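Local coordinates for protein glutathione S-transferase (Xanthomonas axonopodis pv. citri, PDB 6NV6) that probably catalyses the conjugation of glutathione to electrophilic compounds, as a theta class glutathione transferase that binds glutathione, at residues A[156-160]-A[161-165]; A[13-16]-A[17-21]. All coordinates share one frame; numbering follows the deposited sequence.

Contact 1 and contact 2 are both local and both largely buried, and they belong to different domains: 156-165 is the turn leading into helix 163-174 of the all-helical C-terminal domain, while 13-21 is the early part of helix 13-25 in the thioredoxin-like N-terminal domain. Their centres lie about 13 Å apart, and they meet directly across the domain interface, where the indole of Trp20 packs against Phe158 and Ile163 and the aliphatic part of Lys17 against Pro164. Contact 1 sets two backbone bonds of a turn and an aromatic-aliphatic pair beside a carboxylate bonded to other parts of its domain; contact 2 combines regular helical bonding with a lysine-amide bond and an apolar pair.

Contact 1 (A[156-160]-A[161-165]); sequences GRFAM and GDIPL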
loop_
_atom_site.group_PDB
_atom_site.type_symbol
_atom_site.label_atom_id
_atom_site.label_comp_id
_atom_site.label_asym_id
_atom_site.label_seq_id
_atom_site.Cartn_x
_atom_site.Cartn_y
_atom_site.Cartn_z
ATOM N N GLY A 156 4.713 -17.385 2.801
ATOM C CA GLY A 156 4.387 -17.920 4.112
ATOM C C GLY A 156 4.410 -16.869 5.206
ATOM O O GLY A 156 3.593 -16.903 6.130
ATOM N N ARG A 157 5.338 -15.922 5.121
ATOM C CA ARG A 157 5.468 -14.871 6.113
ATOM C C ARG A 157 5.333 -13.509 5.441
ATOM O O ARG A 157 5.637 -13.350 4.253
ATOM C CB ARG A 157 6.812 -14.973 6.855
ATOM N N PHE A 158 4.846 -12.539 6.212
ATOM C CA PHE A 158 4.781 -11.154 5.767
ATOM C C PHE A 158 6.168 -10.642 5.362
ATOM O O PHE A 158 7.187 -11.003 5.954
ATOM C CB PHE A 158 4.178 -10.314 6.900
ATOM C CG PHE A 158 4.344 -8.831 6.742
ATOM C CD1 PHE A 158 5.479 -8.199 7.199
ATOM C CD2 PHE A 158 3.326 -8.059 6.196
ATOM C CE1 PHE A 158 5.624 -6.821 7.080
ATOM C CE2 PHE A 158 3.467 -6.677 6.073
ATOM C CZ PHE A 158 4.619 -6.059 6.519
ATOM N N ALA A 159 6.204 -9.794 4.341
ATOM C CA ALA A 159 7.445 -9.148 3.903
ATOM C C ALA A 159 7.071 -7.948 3.030
ATOM O O ALA A 159 5.892 -7.593 2.911
ATOM C CB ALA A 159 8.357 -10.139 3.179
ATOM N N MET A 160 8.082 -7.324 2.418
ATOM C CA MET A 160 7.881 -6.093 1.654
ATOM C C MET A 160 6.808 -6.239 0.586
ATOM O O MET A 160 6.143 -5.252 0.236
ATOM C CB MET A 160 9.200 -5.689 1.005
ATOM C CG MET A 160 9.814 -6.825 0.174
ATOM S SD MET A 160 11.204 -6.302 -0.841
ATOM C CE MET A 160 11.860 -5.086 0.270
ATOM N N GLY A 161 6.644 -7.452 0.050
ATOM C CA GLY A 161 5.697 -7.669 -1.025
ATOM C C GLY A 161 4.264 -7.364 -0.643
ATOM O O GLY A 161 3.451 -7.021 -1.505
ATOM N N ASP A 162 3.931 -7.466 0.641
ATOM C CA ASP A 162 2.577 -7.152 1.080
ATOM C C ASP A 162 2.323 -5.656 1.225
ATOM O O ASP A 162 1.162 -5.240 1.346
ATOM C CB ASP A 162 2.289 -7.829 2.420
ATOM C CG ASP A 162 2.213 -9.330 2.312
ATOM O OD1 ASP A 162 3.281 -9.990 2.302
ATOM O OD2 ASP A 162 1.072 -9.839 2.254
ATOM N N ILE A 163 3.369 -4.840 1.210
ATOM C CA ILE A 163 3.261 -3.456 1.646
ATOM C C ILE A 163 2.551 -2.574 0.618
ATOM O O ILE A 163 1.654 -1.818 1.009
ATOM C CB ILE A 163 4.650 -2.923 2.011
ATOM C CG1 ILE A 163 5.094 -3.533 3.337
ATOM C CG2 ILE A 163 4.660 -1.398 2.089
ATOM C CD1 ILE A 163 6.504 -3.160 3.734
ATOM N N PRO A 164 2.875 -2.620 -0.685
ATOM C CA PRO A 164 2.165 -1.720 -1.620
ATOM C C PRO A 164 0.662 -1.952 -1.671
ATOM O O PRO A 164 -0.111 -1.000 -1.459
ATOM C CB PRO A 164 2.842 -2.009 -2.963
ATOM C CG PRO A 164 4.189 -2.498 -2.594
ATOM C CD PRO A 164 4.011 -3.289 -1.346
ATOM N N LEU A 165 0.210 -3.190 -1.924
ATOM C CA LEU A 165 -1.233 -3.444 -1.909
ATOM C C LEU A 165 -1.829 -3.269 -0.510
ATOM O O LEU A 165 -2.979 -2.826 -0.380
ATOM C CB LEU A 165 -1.540 -4.842 -2.435
ATOM C CG LEU A 165 -3.026 -5.140 -2.631
ATOM C CD1 LEU A 165 -3.659 -4.179 -3.639
ATOM C CD2 LEU A 165 -3.232 -6.579 -3.064
#
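Phe158, Asp162 and Ile163 form a local helix-entry contact, made where the loop after helix 126-146 turns into helix 163-174. Two backbone bonds shape the turn: Asp162 N donates to Ala159 O at 3.0 Å, and Ile163 N to Met160 O at the same distance. Phe158 has CG anti to its own N (chi1 166°), which carries the ring past Asp162 CB toward Ile163. There CD2 lies 3.9 Å from Asp162 CB, and CZ reaches Ile163 CG1 at 4.1 Å, Phe158 and Ile163 crossing at about a right angle. This aromatic-aliphatic pair, five residues apart, recalls the hydrophobic staple found at this helix in the glutathione transferase family. The carboxylate plane of Asp162 is inclined 25° to that of the ring, but its oxygens are held from the preceding loop and from helix 183-193: OD2 by Leu153 N and Trp188 NE1, OD1 by Ser154 OG. Met160 turns to the other domain, its side chain touching Val72 and Ala76 of helix 68-79. Aspartate suits this place because its two oxygens can take the three donors; these and the nearby helix start would probably favour the ionised form.

Contact 2 (A[13-16]-A[17-21]); sequences SNVR and KALWC
Asn14 and Lys17 lie side by side on helix 13-25, pointing the same way, and join through a side-chain hydrogen bond from Lys17 NZ to Asn14 OD1 of 2.9 Å. The ammonium group is tilted 29° from the plane of the amide carbonyl. Lys17 keeps CG anti to its carbonyl carbon (chi1 -71°), which sends the chain back toward the start of the helix, and a bend at chi3 helps bring NZ to the amide. The same nitrogen also donates to Asn69 OD1, so two amide oxygens accept from this buried ammonium group and probably help to stabilise its charge.

The backbone is satisfied mostly by regular i to i+4 bonds: Lys17 N to Ser13 O at 3.0 Å, Leu19 N to Val15 O at 2.9 Å and Trp20 N to Arg16 O at 2.8 Å. Ala18 N is held less firmly, with weak bonds to both Asn14 O and Val15 O. Ahead of these, Ser12 OG receives Val15 N. Arg16 is extended from CG to NE and takes its partners from the C-terminal tail: NH2 donates to Thr204 OG1, and NE weakly to Val202 O. Trp20 NE1 is satisfied by Glu24 OE2 one turn on. Val15 and Leu19 need no polar partner; running side by side, they bring Val15 CG1 and Leu19 CD1 to 3.7 Å, an apolar i to i+4 pair.

Alanine at position 18 lets helix 68-79 approach, for its small side chain meets Ile71, while Cys21 touches Leu75. Ser13, Lys17 and Trp20 turn to helix 163-174 at Phe168 and Ser167. Helix 13-25 is the connection of the beta-alpha-beta unit between parallel strands 4-7 and 29-32, packed beside helix 68-79 and against the C-terminal domain.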
loop_
_atom_site.group_PDB
_atom_site.type_symbol
_atom_site.label_atom_id
_atom_site.label_comp_id
_atom_site.label_asym_id
_atom_site.label_seq_id
_atom_site.Cartn_x
_atom_site.Cartn_y
_atom_site.Cartn_z
ATOM N N SER A 13 -1.721 6.866 -0.448
ATOM C CA SER A 13 -1.392 5.449 -0.300
ATOM C C SER A 13 0.078 5.180 -0.604
ATOM O O SER A 13 0.697 4.294 0.002
ATOM C CB SER A 13 -2.299 4.610 -1.218
ATOM O OG SER A 13 -3.617 4.486 -0.692
ATOM N N ASN A 14 0.641 5.942 -1.537
ATOM C CA ASN A 14 2.054 5.801 -1.849
ATOM C C ASN A 14 2.918 6.251 -0.678
ATOM O O ASN A 14 3.914 5.596 -0.343
ATOM C CB ASN A 14 2.379 6.598 -3.105
ATOM C CG ASN A 14 1.913 5.906 -4.368
ATOM O OD1 ASN A 14 1.739 4.691 -4.390
ATOM N ND2 ASN A 14 1.722 6.672 -5.433
ATOM N N VAL A 15 2.542 7.357 -0.032
ATOM C CA VAL A 15 3.278 7.820 1.134
ATOM C C VAL A 15 3.063 6.857 2.299
ATOM O O VAL A 15 3.988 6.577 3.073
ATOM C CB VAL A 15 2.851 9.266 1.468
ATOM C CG1 VAL A 15 3.548 9.781 2.725
ATOM C CG2 VAL A 15 3.097 10.203 0.272
ATOM N N ARG A 16 1.855 6.298 2.414
ATOM C CA ARG A 16 1.612 5.281 3.431
ATOM C C ARG A 16 2.563 4.107 3.268
ATOM O O ARG A 16 3.090 3.582 4.255
ATOM C CB ARG A 16 0.170 4.790 3.354
ATOM C CG ARG A 16 -0.860 5.730 3.938
ATOM C CD ARG A 16 -2.267 5.185 3.693
ATOM N NE ARG A 16 -3.290 6.040 4.281
ATOM C CZ ARG A 16 -4.241 6.657 3.590
ATOM N NH1 ARG A 16 -4.320 6.494 2.275
ATOM N NH2 ARG A 16 -5.113 7.429 4.221
ATOM N N LYS A 17 2.779 3.675 2.021
ATOM C CA LYS A 17 3.730 2.606 1.734
ATOM C C LYS A 17 5.078 2.880 2.372
ATOM O O LYS A 17 5.703 1.981 2.952
ATOM C CB LYS A 17 3.933 2.469 0.229
ATOM C CG LYS A 17 2.788 1.904 -0.556
ATOM C CD LYS A 17 3.294 1.654 -1.954
ATOM C CE LYS A 17 2.228 1.810 -2.997
ATOM N NZ LYS A 17 2.904 2.024 -4.294
ATOM N N ALA A 18 5.548 4.119 2.263
ATOM C CA ALA A 18 6.871 4.447 2.763
ATOM C C ALA A 18 6.873 4.589 4.280
ATOM O O ALA A 18 7.788 4.090 4.943
ATOM C CB ALA A 18 7.367 5.728 2.094
ATOM N N LEU A 19 5.851 5.254 4.842
ATOM C CA LEU A 19 5.773 5.416 6.294
ATOM C C LEU A 19 5.671 4.068 6.976
ATOM O O LEU A 19 6.370 3.804 7.964
ATOM C CB LEU A 19 4.576 6.285 6.675
ATOM C CG LEU A 19 4.678 7.657 6.018
ATOM C CD1 LEU A 19 3.399 8.459 6.144
ATOM C CD2 LEU A 19 5.878 8.410 6.574
ATOM N N TRP A 20 4.832 3.188 6.437
ATOM C CA TRP A 20 4.695 1.857 7.007
ATOM C C TRP A 20 6.028 1.106 6.975
ATOM O O TRP A 20 6.414 0.464 7.961
ATOM C CB TRP A 20 3.605 1.105 6.243
ATOM C CG TRP A 20 3.361 -0.286 6.708
ATOM C CD1 TRP A 20 3.765 -0.849 7.882
ATOM C CD2 TRP A 20 2.650 -1.300 5.995
ATOM N NE1 TRP A 20 3.353 -2.149 7.940
ATOM C CE2 TRP A 20 2.654 -2.450 6.798
ATOM C CE3 TRP A 20 2.002 -1.343 4.757
ATOM C CZ2 TRP A 20 2.033 -3.647 6.398
ATOM C CZ3 TRP A 20 1.378 -2.525 4.365
ATOM C CH2 TRP A 20 1.403 -3.659 5.176
ATOM N N CYS A 21 6.744 1.175 5.852
ATOM C CA CYS A 21 8.039 0.507 5.754
ATOM C C CYS A 21 9.052 1.093 6.733
ATOM O O CYS A 21 9.745 0.354 7.449
ATOM C CB CYS A 21 8.555 0.595 4.322
ATOM S SG CYS A 21 9.894 -0.543 4.039
#